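PDB 6HXI: citrate lyase, subunit 1 from Methanosaeta concilii, which probably catalyses, as part of ATP citrate lyase, the ATP-driven conversion of citrate and coenzyme A into acetyl-CoA and oxaloacetate. Local coordinates for residues 380-383 / 384-388; 313-316 / 317-321; 351-354 / 355-359. All coordinates share one frame; numbering follows the deposited sequence.

Overall arrangement
The three contacts are short stretches of three helices in the citrate-binding region, the first including the loop residues before its helix. Interaction 3, on helix 348-361, is flanked by helix 311-325 with interaction 2, centres about 8 Å apart, and by helix 382-396 with interaction 1, centres about 12 Å apart. T314 OG1 lies 3.0 Å from T351 O, a probable hydrogen bond, and T318 CG2 packs on A358 CB at 3.6 Å. L388 CB meets V356 CG2 at 3.9 Å. Interactions 1 and 2 do not touch (nearest atoms about 10 Å apart). The T351 side chain is about 7 Å from bound citrate, that of Y382 about 10 Å; the E313 side chain lies about 9 Å from coenzyme A and about 8 Å from sodium.

Interaction 1 (380-383 / 384-388); sequences PNYE and QGLKL
Y382 and L386, one turn apart at the start of helix 382-396, meet through an aromatic edge and a methyl. L386 CB and CG lean on the carbonyl one turn back, CG standing 3.4 Å from Y382 O, and CD1 ends at the ring edge, close to the ring plane, 3.7 Å from Y382 CD2; L386 CD2 turns to the F352 ring of helix 348-361. The tyrosine's CG is wedged between backbone N and carbonyl carbon (chi1 82°), which leaves CD2 and CE2 facing the leucine. The carboxylate carbon of E383 lies over one ring face, toward the rim. That chain folds back at chi2 (-84°), and OE1 accepts a bond from a water 3.0 Å away; the same water takes the N-H of Q384 at 3.2 Å, bridging glutamate and first turn. Backbone bonds complete the turn: L386 N gives a nearly straight bond of 2.8 Å to Y382 O, and G385 N reaches O of the N-cap residue N381 at 3.2 Å. The helix is the crossover of a beta-alpha-beta unit between parallel strands 371-376 and 400-403; Y382 also packs on V348 of helix 348-361, and Q384 on T346 of the partner alpha-subunit chain.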
ATOM      1  N   PRO C 380     -42.486  -9.985 -19.803  1.00 42.58           N
ATOM      2  CA  PRO C 380     -41.622  -9.351 -18.784  1.00 43.31           C
ATOM      3  C   PRO C 380     -41.549  -7.829 -18.878  1.00 46.07           C
ATOM      4  O   PRO C 380     -41.214  -7.291 -19.921  1.00 44.94           O
ATOM      5  CB  PRO C 380     -40.260 -10.030 -18.996  1.00 44.55           C
ATOM      6  CG  PRO C 380     -40.587 -11.329 -19.618  1.00 47.83           C
ATOM      7  CD  PRO C 380     -41.775 -11.086 -20.489  1.00 43.50           C
ATOM      8  N   ASN C 381     -41.915  -7.153 -17.775  1.00 44.73           N
ATOM      9  CA  ASN C 381     -41.962  -5.689 -17.593  1.00 45.24           C
ATOM     10  C   ASN C 381     -42.926  -4.988 -18.566  1.00 47.87           C
ATOM     11  O   ASN C 381     -42.703  -3.828 -18.901  1.00 48.40           O
ATOM     12  CB  ASN C 381     -40.549  -5.046 -17.649  1.00 46.88           C
ATOM     13  CG  ASN C 381     -39.475  -5.714 -16.807  1.00 57.06           C
ATOM     14  OD1 ASN C 381     -38.476  -6.195 -17.335  1.00 55.52           O
ATOM     15  ND2 ASN C 381     -39.600  -5.694 -15.483  1.00 39.55           N
ATOM     16  N   TYR C 382     -44.003  -5.672 -19.005  1.00 44.47           N
ATOM     17  CA  TYR C 382     -44.942  -5.094 -19.975  1.00 45.04           C
ATOM     18  C   TYR C 382     -45.527  -3.773 -19.514  1.00 50.68           C
ATOM     19  O   TYR C 382     -45.619  -2.871 -20.339  1.00 51.15           O
ATOM     20  CB  TYR C 382     -46.054  -6.075 -20.414  1.00 45.65           C
ATOM     21  CG  TYR C 382     -47.231  -6.175 -19.471  1.00 47.28           C
ATOM     22  CD1 TYR C 382     -47.236  -7.094 -18.430  1.00 50.39           C
ATOM     23  CD2 TYR C 382     -48.339  -5.345 -19.615  1.00 47.77           C
ATOM     24  CE1 TYR C 382     -48.320  -7.194 -17.560  1.00 53.35           C
ATOM     25  CE2 TYR C 382     -49.411  -5.411 -18.728  1.00 49.12           C
ATOM     26  CZ  TYR C 382     -49.411  -6.361 -17.720  1.00 58.02           C
ATOM     27  OH  TYR C 382     -50.466  -6.478 -16.849  1.00 62.36           O
ATOM     28  N   GLU C 383     -45.913  -3.652 -18.215  1.00 47.00           N
ATOM     29  CA  GLU C 383     -46.537  -2.430 -17.687  1.00 47.98           C
ATOM     30  C   GLU C 383     -45.639  -1.207 -17.890  1.00 50.81           C
ATOM     31  O   GLU C 383     -46.127  -0.176 -18.340  1.00 51.36           O
ATOM     32  CB  GLU C 383     -47.057  -2.570 -16.235  1.00 50.28           C
ATOM     33  CG  GLU C 383     -46.137  -3.155 -15.170  1.00 69.75           C
ATOM     34  CD  GLU C 383     -46.096  -4.673 -15.088  1.00 88.92           C
ATOM     35  OE1 GLU C 383     -45.131  -5.276 -15.615  1.00 48.97           O
ATOM     36  OE2 GLU C 383     -47.064  -5.259 -14.552  1.00 89.67           O
ATOM     37  N   GLN C 384     -44.325  -1.358 -17.669  1.00 47.50           N
ATOM     38  CA  GLN C 384     -43.319  -0.321 -17.919  1.00 47.44           C
ATOM     39  C   GLN C 384     -43.252   0.021 -19.424  1.00 53.50           C
ATOM     40  O   GLN C 384     -43.155   1.203 -19.768  1.00 55.77           O
ATOM     41  CB  GLN C 384     -41.951  -0.777 -17.393  1.00 47.46           C
ATOM     42  CG  GLN C 384     -40.821   0.227 -17.613  1.00 49.52           C
ATOM     43  CD  GLN C 384     -39.462  -0.284 -17.189  1.00 65.24           C
ATOM     44  OE1 GLN C 384     -39.322  -1.342 -16.555  1.00 63.40           O
ATOM     45  NE2 GLN C 384     -38.423   0.482 -17.507  1.00 55.94           N
ATOM     46  N   GLY C 385     -43.314  -0.999 -20.287  1.00 48.73           N
ATOM     47  CA  GLY C 385     -43.310  -0.827 -21.736  1.00 48.92           C
ATOM     48  C   GLY C 385     -44.549  -0.098 -22.254  1.00 54.67           C
ATOM     49  O   GLY C 385     -44.436   0.825 -23.068  1.00 55.88           O
ATOM     50  N   LEU C 386     -45.737  -0.498 -21.782  1.00 49.97           N
ATOM     51  CA  LEU C 386     -46.995   0.142 -22.178  1.00 51.11           C
ATOM     52  C   LEU C 386     -47.057   1.584 -21.628  1.00 57.81           C
ATOM     53  O   LEU C 386     -47.654   2.443 -22.273  1.00 58.37           O
ATOM     54  CB  LEU C 386     -48.240  -0.657 -21.726  1.00 50.78           C
ATOM     55  CG  LEU C 386     -48.417  -2.134 -22.132  1.00 53.63           C
ATOM     56  CD1 LEU C 386     -49.762  -2.647 -21.645  1.00 54.53           C
ATOM     57  CD2 LEU C 386     -48.332  -2.348 -23.636  1.00 53.39           C
ATOM     58  N   LYS C 387     -46.425   1.852 -20.456  1.00 55.82           N
ATOM     59  CA  LYS C 387     -46.344   3.194 -19.850  1.00 57.79           C
ATOM     60  C   LYS C 387     -45.567   4.145 -20.783  1.00 64.94           C
ATOM     61  O   LYS C 387     -46.003   5.276 -20.982  1.00 68.23           O
ATOM     62  CB  LYS C 387     -45.669   3.152 -18.467  1.00 60.23           C
ATOM     63  CG  LYS C 387     -46.022   4.349 -17.575  1.00 90.50           C
ATOM     64  CD  LYS C 387     -44.928   4.681 -16.549  1.00110.66           C
ATOM     65  CE  LYS C 387     -44.911   3.770 -15.334  1.00126.87           C
ATOM     66  NZ  LYS C 387     -43.568   3.726 -14.694  1.00131.63           N
ATOM     67  N   LEU C 388     -44.430   3.674 -21.356  1.00 59.67           N
ATOM     68  CA  LEU C 388     -43.590   4.408 -22.312  1.00 59.80           C
ATOM     69  C   LEU C 388     -44.393   4.797 -23.558  1.00 64.68           C
ATOM     70  O   LEU C 388     -44.276   5.925 -24.020  1.00 64.08           O
ATOM     71  CB  LEU C 388     -42.391   3.538 -22.761  1.00 58.29           C
ATOM     72  CG  LEU C 388     -41.263   3.281 -21.767  1.00 60.96           C
ATOM     73  CD1 LEU C 388     -40.395   2.106 -22.240  1.00 59.25           C
ATOM     74  CD2 LEU C 388     -40.421   4.521 -21.566  1.00 60.17           C
TER
HETATM   75  O   HOH W   1     -43.014  -3.210 -15.458  1.00 59.13           O

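Interaction 2 (313-316 / 317-321); sequences ETYH and YTCTI
C319 and Y315, one turn apart, make a sulfur-aromatic contact: SG stands over one face of the tyrosine, 3.7 Å from the ring centroid and 21° off the normal, displaced toward the hydroxyl end so that Y315 CZ is its nearest ring atom at 3.5 Å. With chi1 165° the tyrosine stands out from the helix, and C319 SG, beside its own backbone N (chi1 -82°), leans back over the ring. H316 adds an aromatic neighbour, with Y315 CD2 above one face of the imidazole and H316 NE2 at the tyrosine edge. The turn belongs to helix 311-325, packed between helices 246-256 and 348-361; Y315 rests on M357 of the latter and bonds through OH to E361. Threonine bonds to carbonyls one turn back, common for threonines within helices, form the second group. T318 OG1 donates to T314 O at 2.7 Å, and T318 N reaches the same oxygen at 2.9 Å from the opposite face of the carbonyl plane. T320 repeats the two-pronged grip on H316 O, with OG1 at 2.6 Å and N at 3.1 Å. Both buried hydroxyls are thus satisfied within the turn. Among plain backbone bonds, C319 N donates to Y315 O at 2.9 Å.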
ATOM      1  N   GLU C 313     -31.079  -3.164 -31.151  1.00 50.58           N
ATOM      2  CA  GLU C 313     -31.588  -4.014 -32.237  1.00 50.41           C
ATOM      3  C   GLU C 313     -33.020  -3.645 -32.621  1.00 53.30           C
ATOM      4  O   GLU C 313     -33.297  -3.479 -33.812  1.00 54.95           O
ATOM      5  CB  GLU C 313     -31.476  -5.502 -31.894  1.00 51.28           C
ATOM      6  CG  GLU C 313     -30.030  -5.979 -31.849  1.00 63.19           C
ATOM      7  CD  GLU C 313     -29.752  -7.298 -31.153  1.00 81.05           C
ATOM      8  OE1 GLU C 313     -30.649  -7.827 -30.458  1.00 76.97           O
ATOM      9  OE2 GLU C 313     -28.611  -7.792 -31.288  1.00 87.52           O
ATOM     10  N   THR C 314     -33.909  -3.450 -31.615  1.00 47.29           N
ATOM     11  CA  THR C 314     -35.316  -3.092 -31.848  1.00 47.48           C
ATOM     12  C   THR C 314     -35.427  -1.688 -32.400  1.00 52.06           C
ATOM     13  O   THR C 314     -36.335  -1.411 -33.184  1.00 50.82           O
ATOM     14  CB  THR C 314     -36.193  -3.312 -30.595  1.00 54.42           C
ATOM     15  OG1 THR C 314     -35.773  -2.409 -29.564  1.00 55.90           O
ATOM     16  CG2 THR C 314     -36.147  -4.738 -30.091  1.00 49.07           C
ATOM     17  N   TYR C 315     -34.505  -0.800 -31.993  1.00 49.51           N
ATOM     18  CA  TYR C 315     -34.475   0.584 -32.462  1.00 51.33           C
ATOM     19  C   TYR C 315     -34.216   0.623 -33.972  1.00 58.36           C
ATOM     20  O   TYR C 315     -34.982   1.257 -34.696  1.00 60.32           O
ATOM     21  CB  TYR C 315     -33.416   1.385 -31.683  1.00 53.67           C
ATOM     22  CG  TYR C 315     -33.063   2.700 -32.322  1.00 57.47           C
ATOM     23  CD1 TYR C 315     -33.872   3.816 -32.148  1.00 60.36           C
ATOM     24  CD2 TYR C 315     -31.931   2.828 -33.128  1.00 58.64           C
ATOM     25  CE1 TYR C 315     -33.563   5.031 -32.751  1.00 63.30           C
ATOM     26  CE2 TYR C 315     -31.615   4.037 -33.743  1.00 61.06           C
ATOM     27  CZ  TYR C 315     -32.435   5.136 -33.546  1.00 68.48           C
ATOM     28  OH  TYR C 315     -32.145   6.327 -34.146  1.00 74.14           O
ATOM     29  N   HIS C 316     -33.157  -0.074 -34.448  1.00 54.73           N
ATOM     30  CA  HIS C 316     -32.801  -0.155 -35.874  1.00 55.24           C
ATOM     31  C   HIS C 316     -33.879  -0.796 -36.721  1.00 59.29           C
ATOM     32  O   HIS C 316     -34.113  -0.345 -37.836  1.00 60.84           O
ATOM     33  CB  HIS C 316     -31.450  -0.840 -36.083  1.00 55.31           C
ATOM     34  CG  HIS C 316     -30.304  -0.019 -35.589  1.00 59.41           C
ATOM     35  ND1 HIS C 316     -29.442  -0.495 -34.610  1.00 60.76           N
ATOM     36  CD2 HIS C 316     -29.932   1.237 -35.925  1.00 62.93           C
ATOM     37  CE1 HIS C 316     -28.569   0.478 -34.395  1.00 61.10           C
ATOM     38  NE2 HIS C 316     -28.823   1.538 -35.162  1.00 63.03           N
ATOM     39  N   TYR C 317     -34.560  -1.820 -36.173  1.00 54.14           N
ATOM     40  CA  TYR C 317     -35.669  -2.518 -36.799  1.00 53.14           C
ATOM     41  C   TYR C 317     -36.856  -1.565 -36.980  1.00 56.84           C
ATOM     42  O   TYR C 317     -37.417  -1.503 -38.074  1.00 58.12           O
ATOM     43  CB  TYR C 317     -36.073  -3.720 -35.936  1.00 53.78           C
ATOM     44  CG  TYR C 317     -37.087  -4.638 -36.582  1.00 56.64           C
ATOM     45  CD1 TYR C 317     -36.683  -5.693 -37.399  1.00 58.36           C
ATOM     46  CD2 TYR C 317     -38.449  -4.476 -36.349  1.00 58.14           C
ATOM     47  CE1 TYR C 317     -37.615  -6.553 -37.982  1.00 60.18           C
ATOM     48  CE2 TYR C 317     -39.386  -5.336 -36.917  1.00 59.66           C
ATOM     49  CZ  TYR C 317     -38.968  -6.363 -37.747  1.00 68.02           C
ATOM     50  OH  TYR C 317     -39.901  -7.197 -38.316  1.00 70.17           O
ATOM     51  N   THR C 318     -37.244  -0.843 -35.907  1.00 52.70           N
ATOM     52  CA  THR C 318     -38.364   0.103 -35.903  1.00 54.04           C
ATOM     53  C   THR C 318     -38.078   1.261 -36.855  1.00 61.38           C
ATOM     54  O   THR C 318     -38.996   1.712 -37.537  1.00 62.83           O
ATOM     55  CB  THR C 318     -38.724   0.566 -34.461  1.00 58.60           C
ATOM     56  OG1 THR C 318     -38.865  -0.564 -33.601  1.00 51.29           O
ATOM     57  CG2 THR C 318     -40.022   1.384 -34.403  1.00 58.84           C
ATOM     58  N   CYS C 319     -36.807   1.719 -36.917  1.00 58.36           N
ATOM     59  CA  CYS C 319     -36.353   2.794 -37.813  1.00 60.93           C
ATOM     60  C   CYS C 319     -36.540   2.373 -39.266  1.00 66.75           C
ATOM     61  O   CYS C 319     -36.944   3.194 -40.087  1.00 68.34           O
ATOM     62  CB  CYS C 319     -34.895   3.157 -37.535  1.00 61.83           C
ATOM     63  SG  CYS C 319     -34.659   4.287 -36.139  1.00 66.34           S
ATOM     64  N   THR C 320     -36.252   1.085 -39.571  1.00 62.50           N
ATOM     65  CA  THR C 320     -36.393   0.497 -40.907  1.00 62.54           C
ATOM     66  C   THR C 320     -37.861   0.474 -41.350  1.00 65.36           C
ATOM     67  O   THR C 320     -38.153   0.903 -42.466  1.00 65.70           O
ATOM     68  CB  THR C 320     -35.744  -0.894 -40.964  1.00 63.54           C
ATOM     69  OG1 THR C 320     -34.436  -0.814 -40.421  1.00 58.79           O
ATOM     70  CG2 THR C 320     -35.661  -1.445 -42.379  1.00 62.74           C
ATOM     71  N   ILE C 321     -38.768  -0.036 -40.478  1.00 60.98           N
ATOM     72  CA  ILE C 321     -40.212  -0.112 -40.743  1.00 61.42           C
ATOM     73  C   ILE C 321     -40.772   1.295 -40.942  1.00 66.80           C
ATOM     74  O   ILE C 321     -41.459   1.529 -41.940  1.00 67.54           O
ATOM     75  CB  ILE C 321     -40.984  -0.937 -39.664  1.00 63.41           C
ATOM     76  CG1 ILE C 321     -40.657  -2.450 -39.801  1.00 62.50           C
ATOM     77  CG2 ILE C 321     -42.518  -0.673 -39.726  1.00 64.44           C
ATOM     78  CD1 ILE C 321     -41.207  -3.335 -38.734  1.00 67.53           C
TER

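Interaction 3 (351-354 / 355-359); sequences TFKG and VVMAL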
ATOM      1  N   THR C 351     -37.316  -3.665 -25.296  1.00 43.52           N
ATOM      2  CA  THR C 351     -37.736  -3.679 -26.705  1.00 43.27           C
ATOM      3  C   THR C 351     -38.552  -2.422 -27.031  1.00 49.96           C
ATOM      4  O   THR C 351     -38.213  -1.724 -27.994  1.00 49.94           O
ATOM      5  CB  THR C 351     -38.466  -4.975 -27.104  1.00 43.23           C
ATOM      6  OG1 THR C 351     -39.672  -5.112 -26.368  1.00 37.86           O
ATOM      7  CG2 THR C 351     -37.601  -6.211 -26.978  1.00 42.20           C
ATOM      8  N   PHE C 352     -39.599  -2.107 -26.204  1.00 46.87           N
ATOM      9  CA  PHE C 352     -40.425  -0.917 -26.432  1.00 47.39           C
ATOM     10  C   PHE C 352     -39.649   0.375 -26.225  1.00 49.95           C
ATOM     11  O   PHE C 352     -40.026   1.369 -26.825  1.00 51.91           O
ATOM     12  CB  PHE C 352     -41.737  -0.940 -25.632  1.00 49.88           C
ATOM     13  CG  PHE C 352     -42.833  -1.802 -26.229  1.00 51.31           C
ATOM     14  CD1 PHE C 352     -42.559  -2.701 -27.260  1.00 53.06           C
ATOM     15  CD2 PHE C 352     -44.135  -1.721 -25.756  1.00 53.14           C
ATOM     16  CE1 PHE C 352     -43.561  -3.496 -27.804  1.00 52.48           C
ATOM     17  CE2 PHE C 352     -45.140  -2.516 -26.305  1.00 55.84           C
ATOM     18  CZ  PHE C 352     -44.847  -3.391 -27.332  1.00 53.05           C
ATOM     19  N   LYS C 353     -38.526   0.356 -25.477  1.00 44.03           N
ATOM     20  CA  LYS C 353     -37.671   1.538 -25.349  1.00 45.70           C
ATOM     21  C   LYS C 353     -37.055   1.865 -26.717  1.00 51.37           C
ATOM     22  O   LYS C 353     -36.973   3.037 -27.062  1.00 54.01           O
ATOM     23  CB  LYS C 353     -36.572   1.356 -24.284  1.00 47.75           C
ATOM     24  CG  LYS C 353     -35.641   2.557 -24.167  1.00 58.04           C
ATOM     25  CD  LYS C 353     -34.949   2.648 -22.832  1.00 77.00           C
ATOM     26  CE  LYS C 353     -34.479   4.060 -22.555  1.00 91.87           C
ATOM     27  NZ  LYS C 353     -33.184   4.368 -23.214  1.00103.66           N
ATOM     28  N   GLY C 354     -36.672   0.823 -27.478  1.00 47.02           N
ATOM     29  CA  GLY C 354     -36.132   0.934 -28.834  1.00 46.96           C
ATOM     30  C   GLY C 354     -37.178   1.434 -29.826  1.00 48.93           C
ATOM     31  O   GLY C 354     -36.889   2.298 -30.661  1.00 46.14           O
ATOM     32  N   VAL C 355     -38.414   0.904 -29.706  1.00 45.59           N
ATOM     33  CA  VAL C 355     -39.591   1.266 -30.519  1.00 46.24           C
ATOM     34  C   VAL C 355     -39.953   2.750 -30.264  1.00 55.81           C
ATOM     35  O   VAL C 355     -40.157   3.497 -31.220  1.00 58.06           O
ATOM     36  CB  VAL C 355     -40.793   0.305 -30.253  1.00 47.52           C
ATOM     37  CG1 VAL C 355     -42.066   0.783 -30.962  1.00 48.10           C
ATOM     38  CG2 VAL C 355     -40.456  -1.141 -30.633  1.00 45.32           C
ATOM     39  N   VAL C 356     -40.022   3.166 -28.984  1.00 54.93           N
ATOM     40  CA  VAL C 356     -40.323   4.547 -28.575  1.00 57.07           C
ATOM     41  C   VAL C 356     -39.270   5.510 -29.142  1.00 62.93           C
ATOM     42  O   VAL C 356     -39.651   6.521 -29.718  1.00 64.25           O
ATOM     43  CB  VAL C 356     -40.549   4.690 -27.032  1.00 60.87           C
ATOM     44  CG1 VAL C 356     -40.508   6.149 -26.571  1.00 62.33           C
ATOM     45  CG2 VAL C 356     -41.869   4.045 -26.611  1.00 60.15           C
ATOM     46  N   MET C 357     -37.963   5.165 -29.037  1.00 60.62           N
ATOM     47  CA  MET C 357     -36.845   5.975 -29.559  1.00 62.59           C
ATOM     48  C   MET C 357     -36.937   6.247 -31.067  1.00 66.70           C
ATOM     49  O   MET C 357     -36.667   7.371 -31.507  1.00 65.83           O
ATOM     50  CB  MET C 357     -35.500   5.336 -29.220  1.00 64.69           C
ATOM     51  CG  MET C 357     -35.091   5.570 -27.795  1.00 69.62           C
ATOM     52  SD  MET C 357     -33.602   4.681 -27.333  1.00 74.20           S
ATOM     53  CE  MET C 357     -32.836   5.961 -26.285  1.00 72.74           C
ATOM     54  N   ALA C 358     -37.336   5.216 -31.847  1.00 63.04           N
ATOM     55  CA  ALA C 358     -37.506   5.345 -33.291  1.00 63.94           C
ATOM     56  C   ALA C 358     -38.721   6.211 -33.610  1.00 67.85           C
ATOM     57  O   ALA C 358     -38.595   7.113 -34.439  1.00 68.79           O
ATOM     58  CB  ALA C 358     -37.636   3.985 -33.936  1.00 63.45           C
ATOM     59  N   LEU C 359     -39.868   5.987 -32.908  1.00 62.35           N
ATOM     60  CA  LEU C 359     -41.105   6.758 -33.088  1.00 63.20           C
ATOM     61  C   LEU C 359     -40.904   8.242 -32.793  1.00 70.20           C
ATOM     62  O   LEU C 359     -41.444   9.077 -33.523  1.00 70.81           O
ATOM     63  CB  LEU C 359     -42.274   6.189 -32.270  1.00 62.14           C
ATOM     64  CG  LEU C 359     -42.845   4.841 -32.723  1.00 65.15           C
ATOM     65  CD1 LEU C 359     -43.702   4.228 -31.640  1.00 65.04           C
ATOM     66  CD2 LEU C 359     -43.647   4.966 -34.001  1.00 65.77           C
TER
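K353 and M357 cross at an angle on the exposed flank of helix 348-361, ammonium beside thioether methyl: K353 NZ lies 3.5 Å from M357 CE. The lysine leaves with CG anti to its backbone N (chi1 178°) and stays extended until a bend at chi4 (-82°) swings NZ toward the methionine. M357 CG lies beside its own backbone N, 3.2 Å from K353 O, and a turn at chi3 (141°) carries CE on to the ammonium. With M357 cut back to an alanine, K353 NZ is likely to lose its methyl neighbour, leaving the lysine end freer to turn and the K353 carbonyl bared of the CG that lies on it. Round the helix, which lies on the connection between parallel strands 334-338 and 371-376, the side chains divide between two neighbours. F352 and V356 face helix 382-396, both touching M389, and F352 also reaches V375 of strand 371-376; V355 and A358 turn to T318 of helix 311-325. F352 and V355 meet obliquely and loosely, with F352 CD1 4.3 Å from V355 CG2. Each valine's CG2 lies on the carbonyl one turn back: V355 CG2 is 3.5 Å from T351 O, V356 CG2 3.3 Å from F352 O. These carbonyls also take the amide bonds of the turn, V356 N to F352 O at 2.8 Å and V355 N to T351 O at 3.1 Å. The side-chain hydroxyl of T351 bonds back to D347 O, while G354, lacking a side chain, lets T314 OG1 come close to its CA.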